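Nucleosome assembly protein (Plasmodium falciparum, PDB 5X7V) probably acts as a nuclear-associated histone chaperone of the nucleosome assembly protein family, binding histones for chromatin assembly. Local coordinates at residues A[85-97]-A[108-121]. Numbering follows the deposited sequence.
Sequences MDNNGSYKITFIF and LTLVKHVTFDNNQE
Tyr91 and Val114 face each other as a hydrogen-bonded pair near one end of a regular antiparallel beta hairpin, in which hydrogen-bonded and non-hydrogen-bonded pairs alternate and send their side chains to alternate faces; strands 91-97 and 109-116 run at 171° to each other. Their two backbone hydrogen bonds, Val114 N to Tyr91 O (2.8 Å) and Tyr91 N to Val114 O, begin a pattern repeated at Ile93-Lys112 and Phe95-Leu110 and ended by one hydrogen bond from Phe97 N to Leu108 O. Between these pairs, the non-hydrogen-bonded positions bring alpha carbons against carbonyls, as in the CA-H...O contact of Thr94 CA with Leu110 O (3.4 Å).

Apolar packing gathers on the face carrying Tyr91, Ile93, Phe95, Leu110, Lys112 and Val114. The Tyr91 side chain lies beside that of Val114, whose CB sits over one face of the phenol, offset toward its rim; chi1 of 67° sets CG between backbone N and carbonyl carbon and lets CE1 come to 4.1 Å from Val114 CG1. Tyr91 CE1 also lies at the edge of the Phe116 ring, 4.0 Å from Phe116 CE2. Farther along, Leu110 CD1 meets Phe97 CE1 at 3.5 Å, approaching the ring obliquely, while Leu108 O lies at its edge.

The other face is more polar. Lys92 CG packs on His113 CB at 3.6 Å. The Met85 chain, bent at chi3, brings CE to His113 NE2 (3.3 Å), with SD in an oblique sulfur-aromatic contact. His113 ND1 hydrogen-bonds the carboxylate of Glu125 on strand 121-126. Thr94 and Val111 lie side by side, with Thr94 OG1 3.6 Å from Val111 CG1.

Within the four-stranded antiparallel sheet of this NAP-family domain, the hairpin forms the middle: strand 76-82 pairs with 91-97, and 121-126 flanks 109-116. Lys112 sends NZ to the carbonyls of Trp160 and Thr162, Phe95 meets Phe161 edge-to-face, and helix 172-180 packs against Tyr91 and Ile93.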
ATOM      1  N   MET A  85       1.942 -14.974   4.496  1.00 65.56           N
ATOM      2  CA  MET A  85       2.116 -16.421   4.490  1.00 68.86           C
ATOM      3  C   MET A  85       2.391 -16.870   3.060  1.00 76.61           C
ATOM      4  O   MET A  85       3.301 -17.658   2.782  1.00 71.61           O
ATOM      5  CB  MET A  85       0.875 -17.110   5.049  1.00 76.27           C
ATOM      6  CG  MET A  85       0.264 -16.404   6.267  1.00 64.32           C
ATOM      7  SD  MET A  85      -1.393 -17.053   6.598  1.00 64.49           S
ATOM      8  CE  MET A  85      -2.142 -16.824   4.981  1.00 56.90           C
ATOM      9  N   ASP A  86       1.558 -16.357   2.162  1.00 87.47           N
ATOM     10  CA  ASP A  86       1.839 -16.350   0.741  1.00 65.68           C
ATOM     11  C   ASP A  86       2.675 -15.133   0.417  1.00 65.85           C
ATOM     12  O   ASP A  86       2.762 -14.189   1.204  1.00 70.43           O
ATOM     13  CB  ASP A  86       0.553 -16.325  -0.071  1.00 60.77           C
ATOM     14  CG  ASP A  86      -0.235 -17.604   0.074  1.00 78.06           C
ATOM     15  OD1 ASP A  86       0.363 -18.606   0.537  1.00 88.87           O
ATOM     16  OD2 ASP A  86      -1.443 -17.619  -0.267  1.00 80.82           O
ATOM     17  N   ASN A  87       3.294 -15.172  -0.752  1.00 68.27           N
ATOM     18  CA  ASN A  87       3.883 -13.991  -1.356  1.00 65.20           C
ATOM     19  C   ASN A  87       2.834 -13.295  -2.243  1.00 60.79           C
ATOM     20  O   ASN A  87       3.139 -12.771  -3.313  1.00 53.10           O
ATOM     21  CB  ASN A  87       5.110 -14.396  -2.157  1.00 65.08           C
ATOM     22  CG  ASN A  87       6.254 -13.482  -1.933  1.00 68.69           C
ATOM     23  OD1 ASN A  87       6.091 -12.255  -1.942  1.00 72.27           O
ATOM     24  ND2 ASN A  87       7.428 -14.062  -1.658  1.00 65.97           N
ATOM     25  N   ASN A  88       1.591 -13.294  -1.768  1.00 66.93           N
ATOM     26  CA  ASN A  88       0.445 -12.921  -2.578  1.00 58.96           C
ATOM     27  C   ASN A  88      -0.527 -12.060  -1.809  1.00 60.16           C
ATOM     28  O   ASN A  88      -1.609 -11.740  -2.297  1.00 65.58           O
ATOM     29  CB  ASN A  88      -0.253 -14.181  -3.073  1.00 67.58           C
ATOM     30  CG  ASN A  88       0.572 -14.928  -4.092  1.00 58.31           C
ATOM     31  OD1 ASN A  88       1.280 -15.876  -3.753  1.00 63.87           O
ATOM     32  ND2 ASN A  88       0.432 -14.553  -5.357  1.00 63.87           N
ATOM     33  N   GLY A  89      -0.130 -11.696  -0.592  1.00 67.68           N
ATOM     34  CA  GLY A  89      -0.954 -10.889   0.284  1.00 55.03           C
ATOM     35  C   GLY A  89      -1.887 -11.753   1.090  1.00 53.20           C
ATOM     36  O   GLY A  89      -3.024 -11.410   1.280  1.00 56.14           O
ATOM     37  N   SER A  90      -1.419 -12.893   1.561  1.00 55.19           N
ATOM     38  CA  SER A  90      -2.302 -13.773   2.309  1.00 62.98           C
ATOM     39  C   SER A  90      -2.165 -13.525   3.803  1.00 66.57           C
ATOM     40  O   SER A  90      -1.076 -13.162   4.259  1.00 71.50           O
ATOM     41  CB  SER A  90      -2.008 -15.242   1.990  1.00 66.43           C
ATOM     42  OG  SER A  90      -2.458 -15.603   0.704  1.00 59.67           O
ATOM     43  N   TYR A  91      -3.257 -13.721   4.555  1.00 61.21           N
ATOM     44  CA  TYR A  91      -3.233 -13.575   6.017  1.00 55.50           C
ATOM     45  C   TYR A  91      -4.372 -14.270   6.783  1.00 55.30           C
ATOM     46  O   TYR A  91      -5.418 -14.620   6.228  1.00 53.23           O
ATOM     47  CB  TYR A  91      -3.251 -12.110   6.382  1.00 53.56           C
ATOM     48  CG  TYR A  91      -4.543 -11.408   6.026  1.00 63.23           C
ATOM     49  CD1 TYR A  91      -4.799 -10.990   4.729  1.00 63.56           C
ATOM     50  CD2 TYR A  91      -5.495 -11.133   6.999  1.00 55.65           C
ATOM     51  CE1 TYR A  91      -5.970 -10.327   4.410  1.00 54.68           C
ATOM     52  CE2 TYR A  91      -6.667 -10.470   6.686  1.00 57.21           C
ATOM     53  CZ  TYR A  91      -6.898 -10.069   5.389  1.00 58.62           C
ATOM     54  OH  TYR A  91      -8.069  -9.409   5.085  1.00 59.42           O
ATOM     55  N   LYS A  92      -4.147 -14.420   8.083  1.00 57.60           N
ATOM     56  CA  LYS A  92      -5.061 -15.104   8.982  1.00 53.98           C
ATOM     57  C   LYS A  92      -5.218 -14.289  10.278  1.00 55.55           C
ATOM     58  O   LYS A  92      -4.244 -14.060  11.004  1.00 54.00           O
ATOM     59  CB  LYS A  92      -4.537 -16.507   9.284  1.00 52.80           C
ATOM     60  CG  LYS A  92      -5.564 -17.455   9.836  1.00 52.93           C
ATOM     61  CD  LYS A  92      -4.979 -18.339  10.919  1.00 55.73           C
ATOM     62  CE  LYS A  92      -3.850 -19.210  10.407  1.00 66.31           C
ATOM     63  NZ  LYS A  92      -4.364 -20.421   9.651  1.00 78.75           N
ATOM     64  N   ILE A  93      -6.431 -13.840  10.575  1.00 54.18           N
ATOM     65  CA  ILE A  93      -6.649 -13.087  11.802  1.00 49.82           C
ATOM     66  C   ILE A  93      -7.449 -13.921  12.801  1.00 53.55           C
ATOM     67  O   ILE A  93      -8.411 -14.593  12.437  1.00 53.06           O
ATOM     68  CB  ILE A  93      -7.359 -11.766  11.533  1.00 54.16           C
ATOM     69  CG1 ILE A  93      -6.496 -10.860  10.663  1.00 53.53           C
ATOM     70  CG2 ILE A  93      -7.632 -11.048  12.807  1.00 55.48           C
ATOM     71  CD1 ILE A  93      -7.192  -9.585  10.282  1.00 49.82           C
ATOM     72  N   THR A  94      -7.030 -13.865  14.062  1.00 53.14           N
ATOM     73  CA  THR A  94      -7.508 -14.753  15.105  1.00 53.34           C
ATOM     74  C   THR A  94      -7.977 -13.950  16.327  1.00 52.76           C
ATOM     75  O   THR A  94      -7.207 -13.217  16.939  1.00 49.82           O
ATOM     76  CB  THR A  94      -6.389 -15.762  15.496  1.00 55.14           C
ATOM     77  OG1 THR A  94      -6.010 -16.531  14.348  1.00 53.25           O
ATOM     78  CG2 THR A  94      -6.824 -16.701  16.612  1.00 55.93           C
ATOM     79  N   PHE A  95      -9.258 -14.087  16.662  1.00 52.11           N
ATOM     80  CA  PHE A  95      -9.850 -13.434  17.837  1.00 53.30           C
ATOM     81  C   PHE A  95      -9.988 -14.437  18.978  1.00 53.88           C
ATOM     82  O   PHE A  95     -10.645 -15.453  18.822  1.00 51.90           O
ATOM     83  CB  PHE A  95     -11.233 -12.845  17.513  1.00 53.59           C
ATOM     84  CG  PHE A  95     -11.200 -11.662  16.579  1.00 52.73           C
ATOM     85  CD1 PHE A  95     -10.446 -11.681  15.421  1.00 52.48           C
ATOM     86  CD2 PHE A  95     -11.967 -10.541  16.839  1.00 55.15           C
ATOM     87  CE1 PHE A  95     -10.438 -10.606  14.579  1.00 52.10           C
ATOM     88  CE2 PHE A  95     -11.953  -9.459  15.985  1.00 52.06           C
ATOM     89  CZ  PHE A  95     -11.186  -9.494  14.861  1.00 51.57           C
ATOM     90  N   ILE A  96      -9.358 -14.173  20.115  1.00 51.95           N
ATOM     91  CA  ILE A  96      -9.524 -15.076  21.247  1.00 54.17           C
ATOM     92  C   ILE A  96     -10.277 -14.359  22.365  1.00 53.27           C
ATOM     93  O   ILE A  96      -9.856 -13.297  22.823  1.00 52.93           O
ATOM     94  CB  ILE A  96      -8.172 -15.620  21.788  1.00 54.41           C
ATOM     95  CG1 ILE A  96      -7.246 -16.031  20.637  1.00 51.59           C
ATOM     96  CG2 ILE A  96      -8.412 -16.810  22.680  1.00 51.11           C
ATOM     97  CD1 ILE A  96      -5.955 -16.604  21.079  1.00 49.82           C
ATOM     98  N   PHE A  97     -11.401 -14.936  22.787  1.00 51.88           N
ATOM     99  CA  PHE A  97     -12.244 -14.304  23.785  1.00 51.75           C
ATOM    100  C   PHE A  97     -12.155 -14.973  25.144  1.00 49.82           C
ATOM    101  O   PHE A  97     -12.173 -16.187  25.235  1.00 52.05           O
ATOM    102  CB  PHE A  97     -13.690 -14.308  23.322  1.00 49.82           C
ATOM    103  CG  PHE A  97     -13.970 -13.362  22.194  1.00 53.85           C
ATOM    104  CD1 PHE A  97     -13.844 -13.772  20.879  1.00 54.14           C
ATOM    105  CD2 PHE A  97     -14.369 -12.058  22.450  1.00 49.82           C
ATOM    106  CE1 PHE A  97     -14.114 -12.890  19.836  1.00 52.83           C
ATOM    107  CE2 PHE A  97     -14.634 -11.182  21.415  1.00 51.72           C
ATOM    108  CZ  PHE A  97     -14.509 -11.594  20.106  1.00 52.09           C
ATOM    109  N   LEU A 108     -14.775 -19.585  21.540  1.00 53.28           N
ATOM    110  CA  LEU A 108     -14.182 -18.367  22.068  1.00 51.41           C
ATOM    111  C   LEU A 108     -13.027 -17.944  21.200  1.00 53.08           C
ATOM    112  O   LEU A 108     -12.495 -16.841  21.358  1.00 52.29           O
ATOM    113  CB  LEU A 108     -13.722 -18.563  23.510  1.00 52.42           C
ATOM    114  CG  LEU A 108     -14.850 -18.806  24.502  1.00 57.71           C
ATOM    115  CD1 LEU A 108     -14.297 -19.068  25.883  1.00 67.71           C
ATOM    116  CD2 LEU A 108     -15.780 -17.635  24.512  1.00 67.71           C
ATOM    117  N   THR A 109     -12.638 -18.842  20.292  1.00 56.28           N
ATOM    118  CA  THR A 109     -11.628 -18.554  19.286  1.00 52.49           C
ATOM    119  C   THR A 109     -12.293 -18.431  17.926  1.00 53.30           C
ATOM    120  O   THR A 109     -12.877 -19.388  17.436  1.00 52.81           O
ATOM    121  CB  THR A 109     -10.539 -19.641  19.231  1.00 54.47           C
ATOM    122  OG1 THR A 109      -9.862 -19.718  20.491  1.00 57.71           O
ATOM    123  CG2 THR A 109      -9.519 -19.335  18.132  1.00 57.71           C
ATOM    124  N   LEU A 110     -12.218 -17.247  17.331  1.00 52.77           N
ATOM    125  CA  LEU A 110     -12.713 -17.022  15.984  1.00 50.83           C
ATOM    126  C   LEU A 110     -11.539 -16.866  15.018  1.00 59.31           C
ATOM    127  O   LEU A 110     -10.624 -16.086  15.285  1.00 56.29           O
ATOM    128  CB  LEU A 110     -13.577 -15.775  15.942  1.00 52.57           C
ATOM    129  CG  LEU A 110     -14.677 -15.699  16.975  1.00 49.82           C
ATOM    130  CD1 LEU A 110     -15.348 -14.360  16.884  1.00 49.82           C
ATOM    131  CD2 LEU A 110     -15.644 -16.792  16.681  1.00 52.71           C
ATOM    132  N   VAL A 111     -11.545 -17.595  13.908  1.00 53.97           N
ATOM    133  CA  VAL A 111     -10.496 -17.395  12.911  1.00 57.00           C
ATOM    134  C   VAL A 111     -11.082 -17.040  11.555  1.00 53.97           C
ATOM    135  O   VAL A 111     -12.171 -17.462  11.196  1.00 53.97           O
ATOM    136  CB  VAL A 111      -9.574 -18.640  12.750  1.00 53.97           C
ATOM    137  CG1 VAL A 111      -8.770 -18.889  14.013  1.00 67.54           C
ATOM    138  CG2 VAL A 111     -10.393 -19.865  12.392  1.00 68.68           C
ATOM    139  N   LYS A 112     -10.361 -16.225  10.812  1.00 58.07           N
ATOM    140  CA  LYS A 112     -10.666 -16.043   9.405  1.00 54.78           C
ATOM    141  C   LYS A 112      -9.367 -15.994   8.615  1.00 53.26           C
ATOM    142  O   LYS A 112      -8.525 -15.129   8.836  1.00 57.77           O
ATOM    143  CB  LYS A 112     -11.489 -14.788   9.173  1.00 52.96           C
ATOM    144  CG  LYS A 112     -12.021 -14.688   7.777  1.00 51.61           C
ATOM    145  CD  LYS A 112     -12.867 -13.450   7.641  1.00 51.74           C
ATOM    146  CE  LYS A 112     -13.482 -13.403   6.264  1.00 54.35           C
ATOM    147  NZ  LYS A 112     -14.516 -12.358   6.137  1.00 53.33           N
ATOM    148  N   HIS A 113      -9.219 -16.953   7.714  1.00 52.61           N
ATOM    149  CA  HIS A 113      -8.023 -17.131   6.914  1.00 55.56           C
ATOM    150  C   HIS A 113      -8.380 -16.763   5.471  1.00 53.35           C
ATOM    151  O   HIS A 113      -9.350 -17.261   4.912  1.00 52.87           O
ATOM    152  CB  HIS A 113      -7.518 -18.575   7.068  1.00 54.39           C
ATOM    153  CG  HIS A 113      -6.311 -18.906   6.252  1.00 55.07           C
ATOM    154  ND1 HIS A 113      -5.675 -20.128   6.332  1.00 58.51           N
ATOM    155  CD2 HIS A 113      -5.634 -18.188   5.326  1.00 63.61           C
ATOM    156  CE1 HIS A 113      -4.653 -20.144   5.494  1.00 58.84           C
ATOM    157  NE2 HIS A 113      -4.609 -18.978   4.868  1.00 58.44           N
ATOM    158  N   VAL A 114      -7.587 -15.875   4.885  1.00 54.26           N
ATOM    159  CA  VAL A 114      -7.903 -15.258   3.598  1.00 57.00           C
ATOM    160  C   VAL A 114      -6.788 -15.386   2.555  1.00 55.85           C
ATOM    161  O   VAL A 114      -5.610 -15.212   2.888  1.00 60.43           O
ATOM    162  CB  VAL A 114      -8.209 -13.760   3.813  1.00 62.81           C
ATOM    163  CG1 VAL A 114      -8.413 -13.052   2.501  1.00 54.62           C
ATOM    164  CG2 VAL A 114      -9.404 -13.604   4.738  1.00 55.75           C
ATOM    165  N   THR A 115      -7.144 -15.671   1.302  1.00 53.97           N
ATOM    166  CA  THR A 115      -6.166 -15.542   0.223  1.00 57.77           C
ATOM    167  C   THR A 115      -6.664 -14.608  -0.851  1.00 54.24           C
ATOM    168  O   THR A 115      -7.759 -14.074  -0.750  1.00 54.68           O
ATOM    169  CB  THR A 115      -5.819 -16.888  -0.446  1.00 62.76           C
ATOM    170  OG1 THR A 115      -6.987 -17.433  -1.067  1.00 67.54           O
ATOM    171  CG2 THR A 115      -5.274 -17.867   0.581  1.00 67.54           C
ATOM    172  N   PHE A 116      -5.826 -14.417  -1.868  1.00 62.17           N
ATOM    173  CA  PHE A 116      -6.154 -13.659  -3.087  1.00 62.77           C
ATOM    174  C   PHE A 116      -5.668 -14.422  -4.329  1.00 70.30           C
ATOM    175  O   PHE A 116      -4.636 -15.120  -4.278  1.00 72.70           O
ATOM    176  CB  PHE A 116      -5.529 -12.251  -3.058  1.00 58.63           C
ATOM    177  CG  PHE A 116      -5.945 -11.430  -1.876  1.00 58.67           C
ATOM    178  CD1 PHE A 116      -7.006 -10.549  -1.968  1.00 61.36           C
ATOM    179  CD2 PHE A 116      -5.293 -11.553  -0.659  1.00 56.88           C
ATOM    180  CE1 PHE A 116      -7.404  -9.793  -0.859  1.00 63.73           C
ATOM    181  CE2 PHE A 116      -5.699 -10.807   0.449  1.00 54.45           C
ATOM    182  CZ  PHE A 116      -6.741  -9.928   0.349  1.00 56.64           C
ATOM    183  N   ASP A 117      -6.477 -14.320  -5.384  1.00 72.67           N
ATOM    184  CA  ASP A 117      -6.239 -14.966  -6.668  1.00 65.66           C
ATOM    185  C   ASP A 117      -5.960 -13.926  -7.745  1.00 77.09           C
ATOM    186  O   ASP A 117      -4.798 -13.681  -8.070  1.00 83.16           O
ATOM    187  CB  ASP A 117      -7.440 -15.827  -7.064  1.00 62.32           C
ATOM    188  CG  ASP A 117      -7.029 -17.156  -7.669  1.00 69.62           C
ATOM    189  OD1 ASP A 117      -5.960 -17.212  -8.314  1.00 64.58           O
ATOM    190  OD2 ASP A 117      -7.774 -18.144  -7.500  1.00 71.25           O
ATOM    191  N   ASN A 118      -6.999 -13.305  -8.309  1.00 79.76           N
ATOM    192  CA  ASN A 118      -6.705 -12.286  -9.353  1.00 73.22           C
ATOM    193  C   ASN A 118      -7.221 -10.970  -8.771  1.00 73.55           C
ATOM    194  O   ASN A 118      -8.140 -10.324  -9.310  1.00 75.23           O
ATOM    195  CB  ASN A 118      -7.293 -12.657 -10.754  1.00 79.89           C
ATOM    196  CG  ASN A 118      -6.530 -13.854 -11.419  1.00 81.41           C
ATOM    197  OD1 ASN A 118      -7.119 -14.516 -12.276  1.00 88.05           O
ATOM    198  ND2 ASN A 118      -5.313 -14.247 -10.863  1.00 81.94           N
ATOM    199  N   ASN A 119      -6.611 -10.603  -7.632  1.00 69.45           N
ATOM    200  CA  ASN A 119      -7.022  -9.427  -6.838  1.00 77.04           C
ATOM    201  C   ASN A 119      -8.482  -9.467  -6.408  1.00 72.81           C
ATOM    202  O   ASN A 119      -9.019  -8.476  -5.887  1.00 69.08           O
ATOM    203  CB  ASN A 119      -6.739  -8.118  -7.588  1.00 72.61           C
ATOM    204  N   GLN A 120      -9.103 -10.618  -6.674  1.00 73.15           N
ATOM    205  CA  GLN A 120     -10.303 -11.068  -5.999  1.00 73.29           C
ATOM    206  C   GLN A 120      -9.871 -11.819  -4.728  1.00 69.73           C
ATOM    207  O   GLN A 120      -8.912 -12.605  -4.727  1.00 64.65           O
ATOM    208  CB  GLN A 120     -11.135 -11.963  -6.905  1.00 69.08           C
ATOM    209  CG  GLN A 120     -12.495 -12.312  -6.345  1.00 78.95           C
ATOM    210  CD  GLN A 120     -13.325 -13.138  -7.312  1.00 99.73           C
ATOM    211  OE1 GLN A 120     -12.921 -13.383  -8.451  1.00111.77           O
ATOM    212  NE2 GLN A 120     -14.490 -13.580  -6.856  1.00114.26           N
ATOM    213  N   GLU A 121     -10.574 -11.533  -3.639  1.00 81.88           N
ATOM    214  CA  GLU A 121     -10.306 -12.138  -2.336  1.00 65.79           C
ATOM    215  C   GLU A 121     -11.090 -13.418  -2.169  1.00 57.65           C
ATOM    216  O   GLU A 121     -12.217 -13.514  -2.607  1.00 58.68           O
ATOM    217  CB  GLU A 121     -10.658 -11.149  -1.239  1.00 63.80           C
ATOM    218  CG  GLU A 121     -10.520 -11.661   0.168  1.00 71.49           C
ATOM    219  CD  GLU A 121     -10.773 -10.581   1.228  1.00 80.43           C
ATOM    220  OE1 GLU A 121     -11.115  -9.435   0.861  1.00 96.57           O
ATOM    221  OE2 GLU A 121     -10.613 -10.868   2.431  1.00 95.10           O
TER